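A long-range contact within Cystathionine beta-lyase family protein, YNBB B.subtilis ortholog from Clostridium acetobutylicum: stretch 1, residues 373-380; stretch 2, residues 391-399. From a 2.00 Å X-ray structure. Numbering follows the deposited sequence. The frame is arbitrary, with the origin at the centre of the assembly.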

ATOM      1  N   GLU D 373     -19.506 -31.900 -13.084  1.00 78.03           N
ATOM      2  CA  GLU D 373     -20.845 -32.503 -13.256  1.00 76.15           C
ATOM      3  C   GLU D 373     -21.839 -32.188 -12.108  1.00 74.30           C
ATOM      4  O   GLU D 373     -23.069 -32.327 -12.289  1.00 72.59           O
ATOM      5  CB  GLU D 373     -20.729 -34.028 -13.442  1.00 76.36           C
ATOM      6  N   ASP D 374     -21.308 -31.778 -10.942  1.00 70.55           N
ATOM      7  CA  ASP D 374     -22.132 -31.379  -9.784  1.00 66.83           C
ATOM      8  C   ASP D 374     -21.879 -29.933  -9.381  1.00 62.72           C
ATOM      9  O   ASP D 374     -20.752 -29.425  -9.538  1.00 60.80           O
ATOM     10  CB  ASP D 374     -21.789 -32.210  -8.557  1.00 67.21           C
ATOM     11  CG  ASP D 374     -21.801 -33.683  -8.820  1.00 67.35           C
ATOM     12  OD1 ASP D 374     -22.878 -34.244  -9.177  1.00 58.89           O
ATOM     13  OD2 ASP D 374     -20.719 -34.268  -8.623  1.00 60.85           O
ATOM     14  N   LYS D 375     -22.921 -29.302  -8.825  1.00 59.44           N
ATOM     15  CA  LYS D 375     -22.842 -27.924  -8.292  1.00 56.38           C
ATOM     16  C   LYS D 375     -21.965 -27.956  -7.016  1.00 54.66           C
ATOM     17  O   LYS D 375     -21.878 -29.006  -6.361  1.00 52.54           O
ATOM     18  CB  LYS D 375     -24.253 -27.400  -7.988  1.00 54.15           C
ATOM     19  N   VAL D 376     -21.277 -26.846  -6.713  1.00 51.95           N
ATOM     20  CA  VAL D 376     -20.455 -26.699  -5.494  1.00 48.08           C
ATOM     21  C   VAL D 376     -21.078 -25.567  -4.648  1.00 48.40           C
ATOM     22  O   VAL D 376     -21.770 -24.712  -5.189  1.00 51.11           O
ATOM     23  CB  VAL D 376     -18.972 -26.464  -5.857  1.00 48.71           C
ATOM     24  CG1 VAL D 376     -18.104 -26.109  -4.648  1.00 51.53           C
ATOM     25  CG2 VAL D 376     -18.384 -27.716  -6.540  1.00 48.32           C
ATOM     26  N   ILE D 377     -20.946 -25.623  -3.328  1.00 42.49           N
ATOM     27  CA  ILE D 377     -21.484 -24.570  -2.452  1.00 39.94           C
ATOM     28  C   ILE D 377     -20.371 -24.233  -1.512  1.00 40.61           C
ATOM     29  O   ILE D 377     -19.609 -25.133  -1.106  1.00 38.89           O
ATOM     30  CB  ILE D 377     -22.788 -24.989  -1.673  1.00 40.85           C
ATOM     31  CG1 ILE D 377     -23.329 -23.801  -0.867  1.00 42.41           C
ATOM     32  CG2 ILE D 377     -22.579 -26.152  -0.702  1.00 39.20           C
ATOM     33  CD1 ILE D 377     -24.664 -24.030  -0.196  1.00 43.13           C
HETATM   34  N   MSE D 378     -20.249 -22.945  -1.180  1.00 39.06           N
HETATM   35  CA  MSE D 378     -19.155 -22.455  -0.374  1.00 41.00           C
HETATM   36  C   MSE D 378     -19.574 -21.378   0.603  1.00 39.08           C
HETATM   37  O   MSE D 378     -20.394 -20.521   0.274  1.00 39.65           O
HETATM   38  CB  MSE D 378     -18.099 -21.821  -1.254  1.00 39.25           C
HETATM   39  CG  MSE D 378     -17.609 -22.701  -2.392  1.00 60.41           C
HETATM   40 SE   MSE D 378     -16.309 -21.726  -3.473  0.75 80.44          SE
HETATM   41  CE  MSE D 378     -15.539 -20.428  -2.039  1.00 63.61           C
ATOM     42  N   ALA D 379     -18.969 -21.437   1.785  1.00 36.26           N
ATOM     43  CA  ALA D 379     -19.019 -20.374   2.781  1.00 33.23           C
ATOM     44  C   ALA D 379     -17.633 -19.780   2.703  1.00 35.01           C
ATOM     45  O   ALA D 379     -16.635 -20.520   2.846  1.00 32.66           O
ATOM     46  CB  ALA D 379     -19.292 -20.952   4.191  1.00 28.46           C
ATOM     47  N   ALA D 380     -17.553 -18.464   2.453  1.00 33.34           N
ATOM     48  CA  ALA D 380     -16.273 -17.774   2.209  1.00 35.71           C
ATOM     49  C   ALA D 380     -16.241 -16.305   2.723  1.00 35.87           C
ATOM     50  O   ALA D 380     -15.749 -15.395   2.047  1.00 37.95           O
ATOM     51  CB  ALA D 380     -15.904 -17.851   0.671  1.00 35.13           C
ATOM     52  N   LEU D 391     -12.007 -19.235   8.678  1.00 29.71           N
ATOM     53  CA  LEU D 391     -13.142 -20.131   8.767  1.00 31.27           C
ATOM     54  C   LEU D 391     -13.916 -20.109   7.458  1.00 31.47           C
ATOM     55  O   LEU D 391     -14.414 -19.063   6.996  1.00 30.32           O
ATOM     56  CB  LEU D 391     -14.078 -19.789   9.938  1.00 30.82           C
ATOM     57  CG  LEU D 391     -15.212 -20.793  10.174  1.00 35.49           C
ATOM     58  CD1 LEU D 391     -14.675 -22.179  10.572  1.00 33.55           C
ATOM     59  CD2 LEU D 391     -16.234 -20.285  11.176  1.00 29.78           C
ATOM     60  N   SER D 392     -14.019 -21.281   6.878  1.00 29.68           N
ATOM     61  CA  SER D 392     -14.717 -21.447   5.576  1.00 30.26           C
ATOM     62  C   SER D 392     -15.157 -22.900   5.392  1.00 32.05           C
ATOM     63  O   SER D 392     -14.792 -23.767   6.161  1.00 32.14           O
ATOM     64  CB  SER D 392     -13.747 -21.045   4.477  1.00 31.10           C
ATOM     65  OG  SER D 392     -12.456 -21.676   4.655  1.00 37.83           O
ATOM     66  N   ALA D 393     -15.973 -23.175   4.380  1.00 31.26           N
ATOM     67  CA  ALA D 393     -16.464 -24.517   4.157  1.00 31.09           C
ATOM     68  C   ALA D 393     -16.921 -24.593   2.709  1.00 33.41           C
ATOM     69  O   ALA D 393     -17.253 -23.578   2.091  1.00 32.11           O
ATOM     70  CB  ALA D 393     -17.616 -24.814   5.060  1.00 27.56           C
ATOM     71  N   ASP D 394     -16.922 -25.798   2.170  1.00 33.56           N
ATOM     72  CA  ASP D 394     -17.361 -26.027   0.792  1.00 34.21           C
ATOM     73  C   ASP D 394     -17.723 -27.471   0.580  1.00 35.87           C
ATOM     74  O   ASP D 394     -17.354 -28.338   1.384  1.00 36.96           O
ATOM     75  CB  ASP D 394     -16.296 -25.605  -0.221  1.00 37.44           C
ATOM     76  CG  ASP D 394     -14.899 -26.100   0.138  1.00 46.72           C
ATOM     77  OD1 ASP D 394     -14.180 -25.433   0.921  1.00 65.99           O
ATOM     78  OD2 ASP D 394     -14.502 -27.134  -0.406  1.00 52.42           O
ATOM     79  N   ALA D 395     -18.428 -27.745  -0.525  1.00 35.63           N
ATOM     80  CA  ALA D 395     -18.882 -29.078  -0.804  1.00 38.44           C
ATOM     81  C   ALA D 395     -19.445 -29.185  -2.197  1.00 38.81           C
ATOM     82  O   ALA D 395     -20.226 -28.340  -2.602  1.00 39.93           O
ATOM     83  CB  ALA D 395     -19.983 -29.475   0.205  1.00 35.34           C
ATOM     84  N   PRO D 396     -19.064 -30.227  -2.924  1.00 40.99           N
ATOM     85  CA  PRO D 396     -19.870 -30.565  -4.107  1.00 40.44           C
ATOM     86  C   PRO D 396     -21.191 -31.159  -3.690  1.00 42.80           C
ATOM     87  O   PRO D 396     -21.263 -31.918  -2.721  1.00 38.45           O
ATOM     88  CB  PRO D 396     -19.046 -31.636  -4.794  1.00 43.84           C
ATOM     89  CG  PRO D 396     -18.229 -32.236  -3.733  1.00 45.84           C
ATOM     90  CD  PRO D 396     -17.915 -31.129  -2.769  1.00 42.33           C
ATOM     91  N   ILE D 397     -22.256 -30.856  -4.428  1.00 44.48           N
ATOM     92  CA  ILE D 397     -23.563 -31.375  -4.062  1.00 44.01           C
ATOM     93  C   ILE D 397     -23.752 -32.717  -4.760  1.00 44.08           C
ATOM     94  O   ILE D 397     -24.150 -32.778  -5.928  1.00 40.64           O
ATOM     95  CB  ILE D 397     -24.693 -30.394  -4.415  1.00 43.80           C
ATOM     96  CG1 ILE D 397     -24.455 -29.041  -3.735  1.00 48.32           C
ATOM     97  CG2 ILE D 397     -26.030 -30.918  -3.938  1.00 41.11           C
ATOM     98  CD1 ILE D 397     -24.636 -29.128  -2.220  1.00 47.58           C
ATOM     99  N   ARG D 398     -23.404 -33.781  -4.040  1.00 41.58           N
ATOM    100  CA  ARG D 398     -23.606 -35.155  -4.514  1.00 42.25           C
ATOM    101  C   ARG D 398     -23.580 -36.064  -3.306  1.00 41.20           C
ATOM    102  O   ARG D 398     -22.928 -35.739  -2.272  1.00 37.82           O
ATOM    103  CB  ARG D 398     -22.510 -35.583  -5.480  1.00 40.57           C
ATOM    104  CG  ARG D 398     -21.093 -35.175  -5.079  1.00 46.33           C
ATOM    105  CD  ARG D 398     -20.077 -35.993  -5.850  1.00 48.81           C
ATOM    106  NE  ARG D 398     -18.893 -35.235  -6.268  1.00 58.38           N
ATOM    107  CZ  ARG D 398     -17.686 -35.257  -5.687  1.00 66.67           C
ATOM    108  NH1 ARG D 398     -17.422 -35.984  -4.592  1.00 75.41           N
ATOM    109  NH2 ARG D 398     -16.714 -34.525  -6.211  1.00 63.81           N
ATOM    110  N   GLU D 399     -24.282 -37.180  -3.433  1.00 37.46           N
ATOM    111  CA  GLU D 399     -24.326 -38.250  -2.406  1.00 37.89           C
ATOM    112  C   GLU D 399     -22.909 -38.638  -2.116  1.00 36.20           C
ATOM    113  O   GLU D 399     -22.079 -38.567  -2.998  1.00 37.55           O
ATOM    114  CB  GLU D 399     -25.099 -39.495  -2.896  1.00 38.07           C
ATOM    115  CG  GLU D 399     -26.622 -39.400  -2.759  1.00 42.47           C
TER

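Two antiparallel strands, 376-379 and 392-396, lie side by side with their axes 4.5 Å apart at closest approach and their directions 174° apart, burying 532 Å² between the two stretches. The ladder is held by the backbone. Ile377 and Ala395 form a hydrogen-bonded pair, Ile377 N to Ala395 O and Ala395 N to Ile377 O, both 2.9 Å; Ala379 and Ala393 form the next, Ala379 N to Ala393 O at 2.8 Å and Ala393 N to Ala379 O at 3.1 Å. Beyond the first pair, Ile397 N donates to Lys375 O at 2.7 Å, a single bond without a return partner. Between these rungs the strands pinch together: the alpha carbons of Val376 and Pro396, and of Met378 and Asp394, come within 4.2 Å, against 5.5 Å for Ile377 and Ala395. The pinch lets alpha hydrogens face carbonyls, with Asp394 CA 3.1 Å from Ile377 O and Val376 CA 3.3 Å from Ala395 O. Proline fits here without cost to the ladder, since its position is a non-hydrogen-bonded one and needs no N-H toward the partner strand.

Shape differs between the two faces. On the face of Ile377, Ala379, Ala393 and Ala395, the alanines are low methyl bumps: Ala379 CB and Ala393 CB meet at 4.3 Å, leaving little relief. Ile377 is the tall neighbour. Its CG2 sits 4.3 Å from Ala395 CB and 3.9 Å from Ile397 CD1, so this one methyl touches both the short alanine and the tip of the longer isoleucine, while the CD1 end of Ile377 leads away from the other stretch. Ile397, with both chi angles m, brings its CD1 back to this methyl.

On the other face, Val376 CG2 leans over the proline, 4.0 Å from Pro396 CA and 4.3 Å from Pro396 CB. The side chain of Met378, modelled as selenomethionine, makes its approach through its root: Met378 CG lies 3.9 Å from Asp394 CB. The Asp394 carboxylate leads away and is hydrogen-bonded elsewhere in the structure.

Past the strand, the contact ends in a polar clasp. Asp374 CB packs 3.6 Å from Ile397 O, and the carboxylate, with chi1 m, meets the edge of the Arg398 guanidinium near its plane. Asp374 OD2 and Arg398 NE form a salt bridge whose hydrogen bond is weak, 3.1 Å long with an angle of 134° at the hydrogen.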